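Local coordinates for protein dTDP-4-dehydrorhamnose reductase (Sulfolobus tokodaii, PDB 2GGS) that binds NADPH and probably catalyses the NADPH-dependent reduction of dTDP-4-dehydrorhamnose, at residues 154-166 with 261-273. Sequence-based numbering, arbitrary orientation.
Sequences IFRNKGFPIYVYK and TDFYTLDLDGMVV. With NDP (NADPH dihydro-nicotinamide-adenine-dinucleotide phosphate), chain C.
Arg156 and Asn157 lie against Met271 and Val272, the CA atoms of Arg156 and Met271 being 4.6 Å apart, where the C-terminal tail of this NADPH-binding Rossmann-fold protein meets the loop leading into helix 160-169. One backbone hydrogen bond ties the two: Val272 N donates to Arg156 O at 2.9 Å. A CA-H...O contact from Arg156 to Gly270 O supplements it. The example illustrates how a chain terminus can close over a loop that also serves a cofactor, for in the same loop the extended chain of Lys158 carries NZ to NDP O1A, 2.8 Å away.

The buried Phe155 ring packs against the tail. With CG between the backbone N and carbonyl carbon (chi1 68°), the ring swings toward 261-273 although its first side-chain bond does not point there, and this brings the CE2 edge to Asp267 O at 3.3 Å, while Pro161 CG covers one face. Met271 CG approaches the same ring obliquely, and its sulfur rests on Pro161 CB, SD to CB 3.7 Å.

Arg156 and Val272 run alongside each other, Val272 CG2 lying over the centre of one guanidinium face. NE pairs with Glu15 of helix 11-20, and NH1 bonds Asn157 OD1 within the guanidinium plane. Replacing Arg156 by an alanine is likely to leave Glu15 without its charged mate, Asn157 OD1 without this donor and Val272 CG2 without its flat cover. Beyond Val272, one water donates to both Asn157 O and Val272 O and accepts from Lys166 NZ, its oxygen 2.8 Å from Val272 O.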
loop_
_atom_site.group_PDB
_atom_site.type_symbol
_atom_site.label_atom_id
_atom_site.label_comp_id
_atom_site.label_asym_id
_atom_site.label_seq_id
_atom_site.Cartn_x
_atom_site.Cartn_y
_atom_site.Cartn_z
ATOM N N ILE A 154 4.090 3.640 -1.170
ATOM C CA ILE A 154 3.038 4.373 -1.865
ATOM C C ILE A 154 3.060 5.831 -1.472
ATOM O O ILE A 154 3.006 6.157 -0.275
ATOM C CB ILE A 154 1.611 3.834 -1.568
ATOM C CG1 ILE A 154 1.490 2.348 -1.953
ATOM C CG2 ILE A 154 0.563 4.649 -2.342
ATOM C CD1 ILE A 154 0.090 1.753 -1.595
ATOM N N PHE A 155 3.062 6.698 -2.480
ATOM C CA PHE A 155 3.011 8.142 -2.215
ATOM C C PHE A 155 2.011 8.904 -3.056
ATOM O O PHE A 155 1.769 8.613 -4.214
ATOM C CB PHE A 155 4.396 8.782 -2.292
ATOM C CG PHE A 155 4.992 8.792 -3.702
ATOM C CD1 PHE A 155 5.834 7.760 -4.099
ATOM C CD2 PHE A 155 4.725 9.834 -4.585
ATOM C CE1 PHE A 155 6.385 7.731 -5.392
ATOM C CE2 PHE A 155 5.297 9.838 -5.891
ATOM C CZ PHE A 155 6.124 8.788 -6.288
ATOM N N ARG A 156 1.360 9.896 -2.429
ATOM C CA ARG A 156 0.386 10.723 -3.096
ATOM C C ARG A 156 0.396 12.015 -2.281
ATOM O O ARG A 156 1.294 12.847 -2.463
ATOM C CB ARG A 156 -0.998 10.066 -3.121
ATOM C CG ARG A 156 -2.032 10.837 -3.921
ATOM C CD ARG A 156 -3.409 10.190 -3.884
ATOM N NE ARG A 156 -4.351 11.022 -4.599
ATOM C CZ ARG A 156 -4.964 12.075 -4.058
ATOM N NH1 ARG A 156 -4.747 12.385 -2.783
ATOM N NH2 ARG A 156 -5.792 12.822 -4.785
ATOM N N ASN A 157 -0.553 12.138 -1.356
ATOM C CA ASN A 157 -0.586 13.279 -0.432
ATOM C C ASN A 157 0.181 13.027 0.877
ATOM O O ASN A 157 0.308 13.930 1.731
ATOM C CB ASN A 157 -2.055 13.571 -0.104
ATOM C CG ASN A 157 -2.781 12.320 0.356
ATOM O OD1 ASN A 157 -2.993 11.383 -0.407
ATOM N ND2 ASN A 157 -3.174 12.303 1.616
ATOM N N LYS A 158 0.657 11.805 1.091
ATOM C CA LYS A 158 1.610 11.577 2.167
ATOM C C LYS A 158 2.733 10.634 1.681
ATOM O O LYS A 158 2.951 10.543 0.480
ATOM C CB LYS A 158 0.921 11.106 3.453
ATOM C CG LYS A 158 0.210 9.819 3.319
ATOM C CD LYS A 158 -0.461 9.422 4.630
ATOM C CE LYS A 158 -1.208 8.084 4.493
ATOM N NZ LYS A 158 -1.871 7.708 5.827
ATOM N N GLY A 159 3.453 9.993 2.596
ATOM C CA GLY A 159 4.592 9.156 2.188
ATOM C C GLY A 159 5.810 10.056 2.156
ATOM O O GLY A 159 5.697 11.267 2.294
ATOM N N PHE A 160 6.973 9.453 1.986
ATOM C CA PHE A 160 8.247 10.167 2.127
ATOM C C PHE A 160 8.430 11.369 1.168
ATOM O O PHE A 160 8.886 12.444 1.628
ATOM C CB PHE A 160 9.394 9.153 2.009
ATOM C CG PHE A 160 10.753 9.747 2.225
ATOM C CD1 PHE A 160 11.099 10.285 3.454
ATOM C CD2 PHE A 160 11.681 9.757 1.205
ATOM C CE1 PHE A 160 12.379 10.841 3.661
ATOM C CE2 PHE A 160 12.956 10.291 1.418
ATOM C CZ PHE A 160 13.291 10.830 2.632
ATOM N N PRO A 161 8.120 11.228 -0.149
ATOM C CA PRO A 161 8.380 12.389 -1.019
ATOM C C PRO A 161 7.668 13.658 -0.590
ATOM O O PRO A 161 8.221 14.745 -0.739
ATOM C CB PRO A 161 7.857 11.936 -2.376
ATOM C CG PRO A 161 8.072 10.432 -2.353
ATOM C CD PRO A 161 7.637 10.080 -0.959
ATOM N N ILE A 162 6.469 13.500 -0.037
ATOM C CA ILE A 162 5.719 14.641 0.468
ATOM C C ILE A 162 6.349 15.254 1.714
ATOM O O ILE A 162 6.476 16.492 1.797
ATOM C CB ILE A 162 4.214 14.290 0.642
ATOM C CG1 ILE A 162 3.507 14.588 -0.672
ATOM C CG2 ILE A 162 3.580 15.142 1.750
ATOM C CD1 ILE A 162 3.358 16.103 -0.934
ATOM N N TYR A 163 6.750 14.415 2.666
ATOM C CA TYR A 163 7.478 14.869 3.845
ATOM C C TYR A 163 8.728 15.653 3.407
ATOM O O TYR A 163 8.990 16.736 3.926
ATOM C CB TYR A 163 7.869 13.701 4.741
ATOM C CG TYR A 163 9.039 13.984 5.642
ATOM C CD1 TYR A 163 8.897 14.758 6.816
ATOM C CD2 TYR A 163 10.292 13.486 5.329
ATOM C CE1 TYR A 163 10.002 15.019 7.641
ATOM C CE2 TYR A 163 11.388 13.732 6.134
ATOM C CZ TYR A 163 11.243 14.501 7.291
ATOM O OH TYR A 163 12.383 14.713 8.055
ATOM N N VAL A 164 9.464 15.125 2.430
ATOM C CA VAL A 164 10.656 15.832 1.905
ATOM C C VAL A 164 10.294 17.202 1.328
ATOM O O VAL A 164 10.931 18.221 1.659
ATOM C CB VAL A 164 11.400 15.024 0.800
ATOM C CG1 VAL A 164 12.560 15.836 0.250
ATOM C CG2 VAL A 164 11.951 13.713 1.348
ATOM N N TYR A 165 9.293 17.231 0.448
ATOM C CA TYR A 165 8.901 18.467 -0.264
ATOM C C TYR A 165 8.498 19.540 0.738
ATOM O O TYR A 165 8.997 20.676 0.670
ATOM C CB TYR A 165 7.762 18.223 -1.276
ATOM C CG TYR A 165 7.341 19.462 -2.073
ATOM C CD1 TYR A 165 8.003 19.837 -3.245
ATOM C CD2 TYR A 165 6.287 20.252 -1.645
ATOM C CE1 TYR A 165 7.615 20.985 -3.970
ATOM C CE2 TYR A 165 5.887 21.382 -2.346
ATOM C CZ TYR A 165 6.550 21.751 -3.501
ATOM O OH TYR A 165 6.133 22.881 -4.170
ATOM N N LYS A 166 7.609 19.176 1.665
ATOM C CA LYS A 166 7.077 20.134 2.660
ATOM C C LYS A 166 8.157 20.597 3.627
ATOM O O LYS A 166 8.251 21.787 3.913
ATOM C CB LYS A 166 5.865 19.562 3.428
ATOM C CG LYS A 166 4.855 18.835 2.536
ATOM C CD LYS A 166 3.414 18.870 3.045
ATOM C CE LYS A 166 2.516 19.633 2.064
ATOM N NZ LYS A 166 1.063 19.272 2.204
ATOM N N THR A 261 1.753 -1.244 -18.920
ATOM C CA THR A 261 2.068 0.088 -18.380
ATOM C C THR A 261 3.370 0.151 -17.571
ATOM O O THR A 261 3.682 -0.770 -16.821
ATOM C CB THR A 261 0.914 0.617 -17.485
ATOM O OG1 THR A 261 1.048 2.038 -17.314
ATOM C CG2 THR A 261 0.868 -0.089 -16.068
ATOM N N ASP A 262 4.127 1.235 -17.748
ATOM C CA ASP A 262 5.316 1.474 -16.932
ATOM C C ASP A 262 4.838 2.022 -15.588
ATOM O O ASP A 262 4.631 3.222 -15.441
ATOM C CB ASP A 262 6.286 2.473 -17.604
ATOM C CG ASP A 262 7.489 2.789 -16.747
ATOM O OD1 ASP A 262 7.468 2.477 -15.548
ATOM O OD2 ASP A 262 8.513 3.334 -17.249
ATOM N N PHE A 263 4.699 1.121 -14.624
ATOM C CA PHE A 263 4.259 1.472 -13.273
ATOM C C PHE A 263 5.439 1.773 -12.374
ATOM O O PHE A 263 5.252 2.133 -11.221
ATOM C CB PHE A 263 3.433 0.317 -12.688
ATOM C CG PHE A 263 4.190 -0.993 -12.600
ATOM C CD1 PHE A 263 5.068 -1.263 -11.552
ATOM C CD2 PHE A 263 4.053 -1.949 -13.610
ATOM C CE1 PHE A 263 5.761 -2.481 -11.479
ATOM C CE2 PHE A 263 4.731 -3.169 -13.527
ATOM C CZ PHE A 263 5.598 -3.418 -12.512
ATOM N N TYR A 264 6.670 1.594 -12.886
ATOM C CA TYR A 264 7.832 1.533 -12.020
ATOM C C TYR A 264 8.802 2.724 -12.063
ATOM O O TYR A 264 9.404 3.062 -11.048
ATOM C CB TYR A 264 8.614 0.242 -12.268
ATOM C CG TYR A 264 8.767 -0.052 -13.733
ATOM C CD1 TYR A 264 9.835 0.476 -14.455
ATOM C CD2 TYR A 264 7.848 -0.870 -14.388
ATOM C CE1 TYR A 264 9.974 0.188 -15.824
ATOM C CE2 TYR A 264 7.971 -1.147 -15.768
ATOM C CZ TYR A 264 9.041 -0.610 -16.457
ATOM O OH TYR A 264 9.137 -0.883 -17.814
ATOM N N THR A 265 8.946 3.361 -13.231
ATOM C CA THR A 265 9.772 4.556 -13.312
ATOM C C THR A 265 9.285 5.592 -12.308
ATOM O O THR A 265 8.067 5.836 -12.220
ATOM C CB THR A 265 9.758 5.115 -14.710
ATOM O OG1 THR A 265 10.324 4.122 -15.572
ATOM C CG2 THR A 265 10.598 6.406 -14.801
ATOM N N LEU A 266 10.215 6.147 -11.547
ATOM C CA LEU A 266 9.867 7.125 -10.516
ATOM C C LEU A 266 8.891 8.178 -11.063
ATOM O O LEU A 266 9.141 8.799 -12.105
ATOM C CB LEU A 266 11.087 7.830 -9.963
ATOM C CG LEU A 266 10.797 8.800 -8.798
ATOM C CD1 LEU A 266 10.341 7.967 -7.566
ATOM C CD2 LEU A 266 12.001 9.668 -8.461
ATOM N N ASP A 267 7.778 8.351 -10.364
ATOM C CA ASP A 267 6.732 9.239 -10.772
ATOM C C ASP A 267 6.486 10.390 -9.781
ATOM O O ASP A 267 5.495 10.443 -9.172
ATOM C CB ASP A 267 5.457 8.436 -11.039
ATOM C CG ASP A 267 4.292 9.279 -11.456
ATOM O OD1 ASP A 267 4.472 10.214 -12.183
ATOM O OD2 ASP A 267 3.205 8.990 -11.026
ATOM N N LEU A 268 7.411 11.317 -9.667
ATOM C CA LEU A 268 7.172 12.445 -8.807
ATOM C C LEU A 268 5.978 13.344 -9.109
ATOM O O LEU A 268 5.483 13.996 -8.238
ATOM C CB LEU A 268 8.424 13.264 -8.592
ATOM C CG LEU A 268 9.591 12.524 -7.969
ATOM C CD1 LEU A 268 10.792 13.410 -7.903
ATOM C CD2 LEU A 268 9.209 12.036 -6.609
ATOM N N ASP A 269 5.530 13.374 -10.338
ATOM C CA ASP A 269 4.299 14.060 -10.657
ATOM C C ASP A 269 3.052 13.462 -9.953
ATOM O O ASP A 269 2.009 14.019 -9.992
ATOM C CB ASP A 269 4.057 14.078 -12.156
ATOM C CG ASP A 269 4.981 15.043 -12.924
ATOM O OD1 ASP A 269 5.651 15.863 -12.353
ATOM O OD2 ASP A 269 4.950 14.932 -14.128
ATOM N N GLY A 270 3.215 12.300 -9.347
ATOM C CA GLY A 270 2.159 11.664 -8.579
ATOM C C GLY A 270 2.011 12.198 -7.175
ATOM O O GLY A 270 1.168 11.776 -6.441
ATOM N N MET A 271 2.897 13.108 -6.825
ATOM C CA MET A 271 2.794 13.824 -5.535
ATOM C C MET A 271 1.614 14.789 -5.590
ATOM O O MET A 271 1.363 15.444 -6.628
ATOM C CB MET A 271 4.070 14.612 -5.237
ATOM C CG MET A 271 5.240 13.773 -4.804
ATOM S SD MET A 271 6.586 14.813 -4.275
ATOM C CE MET A 271 7.293 15.161 -5.845
ATOM N N VAL A 272 0.884 14.874 -4.475
ATOM C CA VAL A 272 -0.267 15.766 -4.382
ATOM C C VAL A 272 0.024 16.778 -3.297
ATOM O O VAL A 272 0.258 16.434 -2.128
ATOM C CB VAL A 272 -1.598 14.989 -4.209
ATOM C CG1 VAL A 272 -2.760 15.941 -3.927
ATOM C CG2 VAL A 272 -1.878 14.186 -5.483
ATOM N N VAL A 273 -0.044 18.022 -3.773
ATOM C CA VAL A 273 0.775 19.200 -3.436
ATOM C C VAL A 273 2.089 19.041 -2.698
ATOM O O VAL A 273 2.173 18.749 -1.499
ATOM C CB VAL A 273 -0.046 20.448 -2.998
ATOM C CG1 VAL A 273 -1.150 20.678 -4.004
ATOM C CG2 VAL A 273 -0.601 20.307 -1.589
ATOM O OXT VAL A 273 3.108 19.223 -3.373
HETATM P PA NDP C . -3.653 5.195 3.635
HETATM O O1A NDP C . -3.098 5.363 4.988
HETATM O O2A NDP C . -3.617 6.427 2.811
HETATM O O5B NDP C . -5.142 4.669 3.669
HETATM C C5B NDP C . -5.566 3.762 4.671
HETATM C C4B NDP C . -7.007 3.461 4.354
HETATM O O4B NDP C . -7.435 2.434 5.252
HETATM C C3B NDP C . -7.921 4.668 4.486
HETATM O O3B NDP C . -8.841 4.648 3.428
HETATM C C2B NDP C . -8.630 4.369 5.814
HETATM O O2B NDP C . -9.899 4.949 5.779
HETATM C C1B NDP C . -8.703 2.851 5.736
HETATM N N9A NDP C . -8.933 2.262 7.059
HETATM C C8A NDP C . -8.060 2.217 8.104
HETATM N N7A NDP C . -8.682 1.606 9.154
HETATM C C5A NDP C . -9.925 1.282 8.761
HETATM C C6A NDP C . -10.994 0.662 9.420
HETATM N N6A NDP C . -10.903 0.360 10.745
HETATM N N1A NDP C . -12.155 0.510 8.711
HETATM C C2A NDP C . -12.313 0.914 7.390
HETATM N N3A NDP C . -11.263 1.536 6.759
HETATM C C4A NDP C . -10.109 1.712 7.445
HETATM O O3 NDP C . -2.817 3.936 3.046
HETATM P PN NDP C . -2.271 3.752 1.529
HETATM O O1N NDP C . -3.234 4.102 0.509
HETATM O O2N NDP C . -0.942 4.401 1.589
HETATM O O5D NDP C . -1.998 2.176 1.552
HETATM C C5D NDP C . -2.827 1.292 0.805
HETATM C C4D NDP C . -2.436 -0.163 1.029
HETATM O O4D NDP C . -1.099 -0.328 0.615
HETATM C C3D NDP C . -2.494 -0.622 2.483
HETATM O O3D NDP C . -2.851 -1.976 2.405
HETATM C C2D NDP C . -1.071 -0.489 2.966
HETATM O O2D NDP C . -0.833 -1.359 4.059
HETATM C C1D NDP C . -0.327 -0.902 1.672
HETATM N N1N NDP C . 1.039 -0.366 1.665
HETATM C C2N NDP C . 1.207 0.962 1.952
HETATM C C3N NDP C . 2.430 1.594 1.782
HETATM C C7N NDP C . 2.546 3.047 2.109
HETATM O O7N NDP C . 3.827 3.630 2.164
HETATM N N7N NDP C . 1.449 3.761 2.356
HETATM C C4N NDP C . 3.636 0.819 1.283
HETATM C C5N NDP C . 3.367 -0.644 1.026
HETATM C C6N NDP C . 2.079 -1.157 1.219
HETATM P P2B NDP C . -10.248 6.353 6.591
HETATM O O1X NDP C . -11.485 6.789 5.917
HETATM O O2X NDP C . -9.104 7.298 6.442
HETATM O O3X NDP C . -10.452 6.055 8.099
HETATM O O HOH W 1 -0.184 16.696 0.654
#